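Local atomic coordinates of RagB/SusD domain protein (Flavobacterium johnsoniae, PDB entry 5J5U), a protein that binds chitin and probably captures chitin chains at the outer membrane for uptake. Residues I265-L268 with R269-D273; L325-R328 with T329-F332; P379-Q382 with A383-D386. All coordinates share one frame; numbering follows the deposited sequence.

Contact 1: I265-L268 with R269-D273; sequences IDYL and RDNGD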
ATOM      1  N   ILE A 265       1.715  17.501  -3.928  1.00 17.12           N
ATOM      2  CA  ILE A 265       1.703  18.396  -5.077  1.00 18.86           C
ATOM      3  C   ILE A 265       2.945  19.278  -5.090  1.00 23.52           C
ATOM      4  O   ILE A 265       3.612  19.365  -6.108  1.00 22.38           O
ATOM      5  CB  ILE A 265       0.454  19.279  -5.110  1.00 19.90           C
ATOM      6  CG1 ILE A 265      -0.797  18.407  -5.277  1.00 18.58           C
ATOM      7  CG2 ILE A 265       0.569  20.313  -6.253  1.00 15.64           C
ATOM      8  CD1 ILE A 265      -0.803  17.536  -6.528  1.00 15.53           C
ATOM      9  N   ASP A 266       3.254  19.925  -3.969  1.00 19.44           N
ATOM     10  CA  ASP A 266       4.479  20.705  -3.890  1.00 20.55           C
ATOM     11  C   ASP A 266       5.701  19.858  -4.238  1.00 27.01           C
ATOM     12  O   ASP A 266       6.600  20.340  -4.912  1.00 25.93           O
ATOM     13  CB  ASP A 266       4.698  21.312  -2.497  1.00 22.48           C
ATOM     14  CG  ASP A 266       3.728  22.425  -2.171  1.00 16.44           C
ATOM     15  OD1 ASP A 266       2.933  22.844  -3.038  1.00 22.35           O
ATOM     16  OD2 ASP A 266       3.800  22.919  -1.034  1.00 20.45           O
ATOM     17  N   TYR A 267       5.762  18.605  -3.784  1.00 24.60           N
ATOM     18  CA  TYR A 267       6.951  17.827  -4.115  1.00 22.15           C
ATOM     19  C   TYR A 267       7.046  17.570  -5.619  1.00 24.95           C
ATOM     20  O   TYR A 267       8.126  17.691  -6.200  1.00 26.58           O
ATOM     21  CB  TYR A 267       6.992  16.492  -3.378  1.00 19.01           C
ATOM     22  CG  TYR A 267       8.295  15.755  -3.600  1.00 22.54           C
ATOM     23  CD1 TYR A 267       9.405  16.043  -2.831  1.00 20.67           C
ATOM     24  CD2 TYR A 267       8.421  14.789  -4.592  1.00 24.49           C
ATOM     25  CE1 TYR A 267      10.600  15.393  -3.030  1.00 30.59           C
ATOM     26  CE2 TYR A 267       9.621  14.128  -4.802  1.00 25.73           C
ATOM     27  CZ  TYR A 267      10.712  14.439  -4.014  1.00 31.39           C
ATOM     28  OH  TYR A 267      11.928  13.801  -4.193  1.00 37.09           O
ATOM     29  N   LEU A 268       5.930  17.200  -6.240  1.00 24.72           N
ATOM     30  CA  LEU A 268       5.922  16.873  -7.659  1.00 22.72           C
ATOM     31  C   LEU A 268       6.190  18.114  -8.526  1.00 27.87           C
ATOM     32  O   LEU A 268       6.908  18.055  -9.528  1.00 26.63           O
ATOM     33  CB  LEU A 268       4.587  16.234  -8.044  1.00 24.75           C
ATOM     34  CG  LEU A 268       4.244  14.885  -7.407  1.00 23.24           C
ATOM     35  CD1 LEU A 268       2.823  14.495  -7.758  1.00 13.46           C
ATOM     36  CD2 LEU A 268       5.219  13.777  -7.846  1.00 18.43           C
ATOM     37  N   ARG A 269       5.625  19.242  -8.115  1.00 28.12           N
ATOM     38  CA  ARG A 269       5.776  20.492  -8.841  1.00 22.92           C
ATOM     39  C   ARG A 269       7.179  21.105  -8.672  1.00 25.57           C
ATOM     40  O   ARG A 269       7.817  21.469  -9.662  1.00 30.15           O
ATOM     41  CB  ARG A 269       4.706  21.493  -8.391  1.00 24.30           C
ATOM     42  CG  ARG A 269       4.632  22.756  -9.245  1.00 19.74           C
ATOM     43  CD  ARG A 269       3.908  23.857  -8.508  1.00 23.48           C
ATOM     44  NE  ARG A 269       4.568  24.084  -7.235  1.00 25.04           N
ATOM     45  CZ  ARG A 269       3.954  24.059  -6.061  1.00 26.47           C
ATOM     46  NH1 ARG A 269       2.643  23.827  -6.001  1.00 25.24           N
ATOM     47  NH2 ARG A 269       4.653  24.259  -4.952  1.00 25.07           N
ATOM     48  N   ASP A 270       7.657  21.230  -7.434  1.00 22.46           N
ATOM     49  CA  ASP A 270       8.922  21.917  -7.179  1.00 26.89           C
ATOM     50  C   ASP A 270      10.144  21.145  -7.698  1.00 31.40           C
ATOM     51  O   ASP A 270      11.206  21.731  -7.889  1.00 34.42           O
ATOM     52  CB  ASP A 270       9.126  22.194  -5.676  1.00 23.12           C
ATOM     53  CG  ASP A 270       8.064  23.126  -5.080  1.00 26.82           C
ATOM     54  OD1 ASP A 270       7.329  23.796  -5.843  1.00 23.83           O
ATOM     55  OD2 ASP A 270       7.984  23.198  -3.827  1.00 29.16           O
ATOM     56  N   ASN A 271      10.005  19.845  -7.933  1.00 22.30           N
ATOM     57  CA  ASN A 271      11.133  19.043  -8.424  1.00 27.20           C
ATOM     58  C   ASN A 271      10.972  18.644  -9.888  1.00 25.85           C
ATOM     59  O   ASN A 271      11.765  17.868 -10.414  1.00 29.98           O
ATOM     60  CB  ASN A 271      11.331  17.766  -7.577  1.00 31.17           C
ATOM     61  CG  ASN A 271      11.750  18.064  -6.141  1.00 29.60           C
ATOM     62  OD1 ASN A 271      12.858  18.536  -5.885  1.00 45.96           O
ATOM     63  ND2 ASN A 271      10.865  17.765  -5.194  1.00 43.40           N
ATOM     64  N   GLY A 272       9.929  19.156 -10.533  1.00 25.34           N
ATOM     65  CA  GLY A 272       9.659  18.848 -11.924  1.00 26.59           C
ATOM     66  C   GLY A 272       9.422  17.385 -12.245  1.00 29.92           C
ATOM     67  O   GLY A 272       9.897  16.895 -13.261  1.00 29.59           O
ATOM     68  N   ASP A 273       8.703  16.687 -11.370  1.00 28.85           N
ATOM     69  CA  ASP A 273       8.297  15.307 -11.618  1.00 26.94           C
ATOM     70  C   ASP A 273       7.243  15.291 -12.733  1.00 23.68           C
ATOM     71  O   ASP A 273       6.295  16.067 -12.697  1.00 29.92           O
ATOM     72  CB  ASP A 273       7.761  14.672 -10.326  1.00 24.21           C
ATOM     73  CG  ASP A 273       7.748  13.154 -10.369  1.00 22.26           C
ATOM     74  OD1 ASP A 273       7.015  12.601 -11.194  1.00 26.46           O
ATOM     75  OD2 ASP A 273       8.461  12.510  -9.568  1.00 24.81           O
TER
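Arg269 and Asp266, one turn apart on helix 262-270, form the charged part of this contact. Their side chains run alongside each other in the same direction, and Asp266 OD1 lies 2.9 Å from Arg269 NH2 in a salt bridge whose hydrogen bonds, from NH2 and from NH1, are both weak in angle; the carboxylate and guanidinium planes are turned 56° apart. The arginine chain is extended as far as CD and then bends at chi3 (56°), which brings the guanidinium back over the helix with one face above Asp266 CA. Its NE and NH2 grip Asp270 OD1 side-on, NH2 at 2.9 Å, both from the same face of the carboxylate, so one cation is shared by two acids. Arg269 NH1 also donates to the carbonyl of Tyr299.

A second polar group is the amide of Asn271. Its ND2 donates to Tyr267 O at 2.9 Å, in the carbonyl plane and on a lone pair, while the same nitrogen lies over one face of the Tyr267 ring, 3.2 Å from CE1 and displaced toward the rim. Asn271 OD1 is taken by Lys392 NZ.

Backbone bonds complete the helix end. Arg269 N and Asp270 N make i to i-4 bonds to Ile265 O and Asp266 O, and Asn271 N only a weak one to Tyr267 O; then Asp273 N reaches Leu268 O at 2.9 Å and Gly272 N reaches Arg269 O, a Schellman motif with Gly272, at positive phi, as C-prime residue.

Leu268 CD2 rests against the CB-CG stem of Asp273, 3.6 Å from Asp273 CG; that carboxylate has its salt bridge with Arg275. Leu268 packs on Leu276 and Leu279 of helix 276-279, which follows the turn, and together with Tyr267 it meets Ile409 of helix 399-410.

Contact 2: L325-R328 with T329-F332; sequences LKLR and TTPF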
ATOM      1  N   LEU A 325      -8.543   8.306 -12.834  1.00 21.47           N
ATOM      2  CA  LEU A 325      -8.089   7.685 -11.588  1.00 20.01           C
ATOM      3  C   LEU A 325      -9.246   7.323 -10.651  1.00 22.45           C
ATOM      4  O   LEU A 325      -9.041   6.622  -9.676  1.00 25.34           O
ATOM      5  CB  LEU A 325      -7.108   8.603 -10.863  1.00 17.74           C
ATOM      6  CG  LEU A 325      -5.883   9.026 -11.657  1.00 15.03           C
ATOM      7  CD1 LEU A 325      -5.136  10.183 -10.969  1.00 13.47           C
ATOM      8  CD2 LEU A 325      -4.986   7.823 -11.853  1.00 11.22           C
ATOM      9  N   LYS A 326     -10.456   7.804 -10.932  1.00 20.16           N
ATOM     10  CA  LYS A 326     -11.532   7.670  -9.951  1.00 24.84           C
ATOM     11  C   LYS A 326     -12.741   6.896 -10.450  1.00 25.84           C
ATOM     12  O   LYS A 326     -13.839   6.991  -9.871  1.00 19.00           O
ATOM     13  CB  LYS A 326     -11.975   9.055  -9.469  1.00 17.99           C
ATOM     14  CG  LYS A 326     -10.870   9.796  -8.768  1.00 18.30           C
ATOM     15  CD  LYS A 326     -11.369  11.094  -8.187  1.00 17.53           C
ATOM     16  CE  LYS A 326     -11.894  12.013  -9.270  1.00 18.10           C
ATOM     17  NZ  LYS A 326     -12.247  13.332  -8.683  1.00 19.41           N
ATOM     18  N   LEU A 327     -12.518   6.107 -11.501  1.00 24.21           N
ATOM     19  CA  LEU A 327     -13.602   5.386 -12.169  1.00 26.55           C
ATOM     20  C   LEU A 327     -13.769   3.981 -11.633  1.00 23.55           C
ATOM     21  O   LEU A 327     -12.801   3.334 -11.236  1.00 20.86           O
ATOM     22  CB  LEU A 327     -13.345   5.306 -13.678  1.00 23.74           C
ATOM     23  CG  LEU A 327     -13.336   6.631 -14.427  1.00 26.13           C
ATOM     24  CD1 LEU A 327     -12.818   6.437 -15.866  1.00 16.03           C
ATOM     25  CD2 LEU A 327     -14.730   7.207 -14.390  1.00 20.42           C
ATOM     26  N   ARG A 328     -14.992   3.488 -11.706  1.00 24.30           N
ATOM     27  CA  ARG A 328     -15.286   2.120 -11.333  1.00 27.44           C
ATOM     28  C   ARG A 328     -14.437   1.151 -12.161  1.00 26.15           C
ATOM     29  O   ARG A 328     -14.069   0.085 -11.675  1.00 27.61           O
ATOM     30  CB  ARG A 328     -16.788   1.863 -11.499  1.00 26.39           C
ATOM     31  CG  ARG A 328     -17.167   0.475 -11.944  1.00 39.13           C
ATOM     32  CD  ARG A 328     -18.693   0.285 -12.056  1.00 50.14           C
ATOM     33  NE  ARG A 328     -19.022  -1.121 -12.310  1.00 51.43           N
ATOM     34  CZ  ARG A 328     -19.167  -1.660 -13.523  1.00 53.33           C
ATOM     35  NH1 ARG A 328     -19.061  -0.905 -14.613  1.00 56.70           N
ATOM     36  NH2 ARG A 328     -19.447  -2.955 -13.650  1.00 50.68           N
ATOM     37  N   THR A 329     -14.037   1.573 -13.358  1.00 25.61           N
ATOM     38  CA  THR A 329     -13.171   0.770 -14.237  1.00 24.34           C
ATOM     39  C   THR A 329     -11.669   1.064 -14.070  1.00 21.99           C
ATOM     40  O   THR A 329     -10.844   0.570 -14.839  1.00 18.09           O
ATOM     41  CB  THR A 329     -13.498   1.003 -15.713  1.00 18.98           C
ATOM     42  OG1 THR A 329     -13.108   2.338 -16.047  1.00 24.15           O
ATOM     43  CG2 THR A 329     -14.985   0.841 -15.976  1.00 25.24           C
ATOM     44  N   THR A 330     -11.312   1.892 -13.099  1.00 17.09           N
ATOM     45  CA  THR A 330      -9.908   2.187 -12.866  1.00 21.10           C
ATOM     46  C   THR A 330      -9.189   0.918 -12.359  1.00 20.54           C
ATOM     47  O   THR A 330      -9.700   0.200 -11.510  1.00 26.35           O
ATOM     48  CB  THR A 330      -9.730   3.340 -11.860  1.00 21.33           C
ATOM     49  OG1 THR A 330     -10.469   4.486 -12.302  1.00 22.06           O
ATOM     50  CG2 THR A 330      -8.261   3.702 -11.712  1.00 18.63           C
ATOM     51  N   PRO A 331      -8.040   0.589 -12.945  1.00 17.42           N
ATOM     52  CA  PRO A 331      -7.354  -0.603 -12.443  1.00 24.16           C
ATOM     53  C   PRO A 331      -6.743  -0.376 -11.061  1.00 23.04           C
ATOM     54  O   PRO A 331      -6.432   0.762 -10.710  1.00 23.72           O
ATOM     55  CB  PRO A 331      -6.268  -0.844 -13.489  1.00 23.71           C
ATOM     56  CG  PRO A 331      -6.062   0.507 -14.130  1.00 24.93           C
ATOM     57  CD  PRO A 331      -7.398   1.155 -14.144  1.00 18.52           C
ATOM     58  N   PHE A 332      -6.549  -1.445 -10.300  1.00 21.48           N
ATOM     59  CA  PHE A 332      -5.919  -1.325  -8.988  1.00 15.77           C
ATOM     60  C   PHE A 332      -4.587  -2.071  -8.949  1.00 17.61           C
ATOM     61  O   PHE A 332      -4.535  -3.269  -9.201  1.00 18.44           O
ATOM     62  CB  PHE A 332      -6.841  -1.852  -7.893  1.00 17.38           C
ATOM     63  CG  PHE A 332      -6.375  -1.534  -6.511  1.00 19.33           C
ATOM     64  CD1 PHE A 332      -5.470  -2.367  -5.856  1.00 19.56           C
ATOM     65  CD2 PHE A 332      -6.848  -0.406  -5.848  1.00 20.56           C
ATOM     66  CE1 PHE A 332      -5.029  -2.070  -4.562  1.00 24.71           C
ATOM     67  CE2 PHE A 332      -6.418  -0.112  -4.541  1.00 25.28           C
ATOM     68  CZ  PHE A 332      -5.512  -0.945  -3.900  1.00 19.76           C
TER
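A type I beta turn from Leu327 to Thr330 reverses the loop between strands 320-321 and 332-335, and the hydroxyl of Thr330 bonds back to the residue that opens it. The turn is closed by Thr330 N, which donates to Leu327 O at 2.8 Å. The N-H points fairly straight at the oxygen (161°) but comes from above the carbonyl plane, 61° out of it, and not along a lone pair.

The hydroxyl of Thr330 adds a link on the entry side of the turn. OG1 stands anti to the carbonyl carbon, beside its own backbone N (chi1 -54°), and from there accepts from Leu327 N at 2.7 Å. Thr330 OG1 also hydrogen-bonds to Tyr324 O, tying the turn to the residue that precedes Leu325. The threonine side chain meets that of Leu327 at about a right angle, with OG1 3.3 Å from Leu327 CB. The methyl branch, anti to the backbone N, lies near the chain that leads into the turn, Thr330 CG2 being 3.6 Å from Leu325 O. A valine in place of Thr330 would probably leave Leu327 N and Tyr324 O without their shared hydroxyl partner, freeing the approach to the turn to shift.

On the exposed side, Thr329 and Leu327 lie side by side and point the same way, Thr329 OG1 being 3.8 Å from Leu327 CB.

Helix 246-253 lies against the turn: Ser248 OG hydrogen-bonds to Leu327 O, and Asn245, just before that helix, bonds to the backbone of Arg328 and, through ND2, to Thr330 O. From there the chain enters strand 332-335, which pairs antiparallel with strand 224-226, and Phe332 packs against Gln34 and Asn38 of helix 31-45.

Contact 3: P379-Q382 with A383-D386; sequences PASQ and ASID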
ATOM      1  N   PRO A 379       1.003   9.031 -21.575  1.00 28.57           N
ATOM      2  CA  PRO A 379       2.387   8.664 -21.268  1.00 31.24           C
ATOM      3  C   PRO A 379       3.304   9.867 -21.358  1.00 33.22           C
ATOM      4  O   PRO A 379       3.148  10.695 -22.247  1.00 39.46           O
ATOM      5  CB  PRO A 379       2.734   7.604 -22.327  1.00 25.76           C
ATOM      6  CG  PRO A 379       1.585   7.593 -23.297  1.00 30.85           C
ATOM      7  CD  PRO A 379       0.403   8.148 -22.592  1.00 29.68           C
ATOM      8  N   ALA A 380       4.214   9.989 -20.404  1.00 32.93           N
ATOM      9  CA  ALA A 380       5.167  11.075 -20.415  1.00 31.55           C
ATOM     10  C   ALA A 380       6.237  10.784 -21.448  1.00 37.15           C
ATOM     11  O   ALA A 380       6.617   9.633 -21.648  1.00 35.19           O
ATOM     12  CB  ALA A 380       5.792  11.250 -19.041  1.00 32.99           C
ATOM     13  N   SER A 381       6.718  11.827 -22.109  1.00 40.20           N
ATOM     14  CA  SER A 381       7.756  11.659 -23.109  1.00 34.24           C
ATOM     15  C   SER A 381       9.008  11.112 -22.438  1.00 37.71           C
ATOM     16  O   SER A 381       9.355  11.527 -21.329  1.00 37.37           O
ATOM     17  CB  SER A 381       8.052  12.988 -23.808  1.00 37.07           C
ATOM     18  OG  SER A 381       8.803  13.835 -22.954  1.00 47.41           O
ATOM     19  N   GLN A 382       9.681  10.187 -23.117  1.00 39.29           N
ATOM     20  CA  GLN A 382      10.918   9.601 -22.608  1.00 39.36           C
ATOM     21  C   GLN A 382      11.960  10.668 -22.291  1.00 39.17           C
ATOM     22  O   GLN A 382      12.744  10.527 -21.349  1.00 40.49           O
ATOM     23  CB  GLN A 382      11.488   8.591 -23.613  1.00 35.79           C
ATOM     24  CG  GLN A 382      12.655   7.796 -23.065  1.00 35.97           C
ATOM     25  CD  GLN A 382      12.300   7.021 -21.810  1.00 40.19           C
ATOM     26  OE1 GLN A 382      11.242   6.400 -21.733  1.00 43.49           O
ATOM     27  NE2 GLN A 382      13.173   7.079 -20.808  1.00 39.20           N
ATOM     28  N   ALA A 383      11.948  11.752 -23.057  1.00 38.36           N
ATOM     29  CA  ALA A 383      12.894  12.834 -22.834  1.00 38.93           C
ATOM     30  C   ALA A 383      12.664  13.492 -21.473  1.00 37.47           C
ATOM     31  O   ALA A 383      13.621  13.801 -20.760  1.00 45.15           O
ATOM     32  CB  ALA A 383      12.793  13.862 -23.951  1.00 39.64           C
ATOM     33  N   SER A 384      11.401  13.697 -21.103  1.00 34.44           N
ATOM     34  CA  SER A 384      11.096  14.315 -19.812  1.00 37.71           C
ATOM     35  C   SER A 384      11.517  13.411 -18.647  1.00 35.69           C
ATOM     36  O   SER A 384      12.062  13.885 -17.643  1.00 35.29           O
ATOM     37  CB  SER A 384       9.603  14.655 -19.716  1.00 37.62           C
ATOM     38  OG  SER A 384       8.785  13.496 -19.766  1.00 33.99           O
ATOM     39  N   ILE A 385      11.275  12.110 -18.794  1.00 37.20           N
ATOM     40  CA  ILE A 385      11.649  11.127 -17.775  1.00 37.67           C
ATOM     41  C   ILE A 385      13.152  11.104 -17.580  1.00 37.81           C
ATOM     42  O   ILE A 385      13.653  11.227 -16.458  1.00 38.74           O
ATOM     43  CB  ILE A 385      11.166   9.705 -18.146  1.00 35.53           C
ATOM     44  CG1 ILE A 385       9.642   9.680 -18.320  1.00 32.09           C
ATOM     45  CG2 ILE A 385      11.646   8.686 -17.112  1.00 35.66           C
ATOM     46  CD1 ILE A 385       9.071   8.335 -18.737  1.00 34.63           C
ATOM     47  N   ASP A 386      13.872  10.973 -18.690  1.00 40.04           N
ATOM     48  CA  ASP A 386      15.326  10.921 -18.650  1.00 40.10           C
ATOM     49  C   ASP A 386      15.892  12.208 -18.053  1.00 38.64           C
ATOM     50  O   ASP A 386      16.829  12.182 -17.245  1.00 41.67           O
ATOM     51  CB  ASP A 386      15.875  10.674 -20.059  1.00 41.72           C
ATOM     52  CG  ASP A 386      15.371   9.363 -20.657  1.00 44.96           C
ATOM     53  OD1 ASP A 386      15.012   8.451 -19.881  1.00 47.66           O
ATOM     54  OD2 ASP A 386      15.307   9.243 -21.902  1.00 44.44           O
TER
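The side chains of Gln382 and Asp386, one turn apart on helix 382-391, cross obliquely, with amide and carboxylate planes turned 44° apart. The glutamine chain leaves the backbone with CG anti to N (chi1 -172°) and folds at chi2 (58°), which swings its amide back over the next turn, where NE2 donates to Asp386 OD1. The modelled separation of these two atoms, 2.5 Å, is very short and its exact value doubtful. Gln382 OE1 accepts from Lys370 NZ of helix 357-371.

Ser381 and Ser384 are set differently, each hydroxyl held between its own backbone N and carbonyl carbon. Ser381 is the N-cap of the helix: its OG accepts from Ser384 N at 3.2 Å. In return Ser384 OG donates to Ser381 O at 2.6 Å, in the carbonyl plane and on a lone pair, and Ile385 N reaches the same oxygen at 3.2 Å. Two firm donors thus meet the N-cap carbonyl, while two first-turn N-H groups find their acceptors in Ser381.

Ahead of the cap, Ala380 turns its methyl toward the helix, with CB 3.8 Å from Ser384 OG and 4.2 Å from Ile385 CG1. Ala380 also touches Pro274, and Ile385 packs against Glu366, Ile369 and Lys370 of helix 357-371.

The three contacts follow one another along the chain, none enclosed by another, and all belong to the SusD-like fold of this largely helical protein. Contacts 1 and 3 are the nearer pair: their centres are 15 Å apart, on the same side of the chain's centre, and their nearest atoms about 6 Å. One ends helix 262-270 and the other starts helix 382-391; Pro274, which directly follows contact 1, touches contact 3, and Lys392, just past helix 382-391, reaches back to contact 1. Contact 2 sits closer to the chain's centre, 24 Å from the centres of both others, in the loop that leads into strand 332-335. Together they mark places where the chain enters or leaves regular structure.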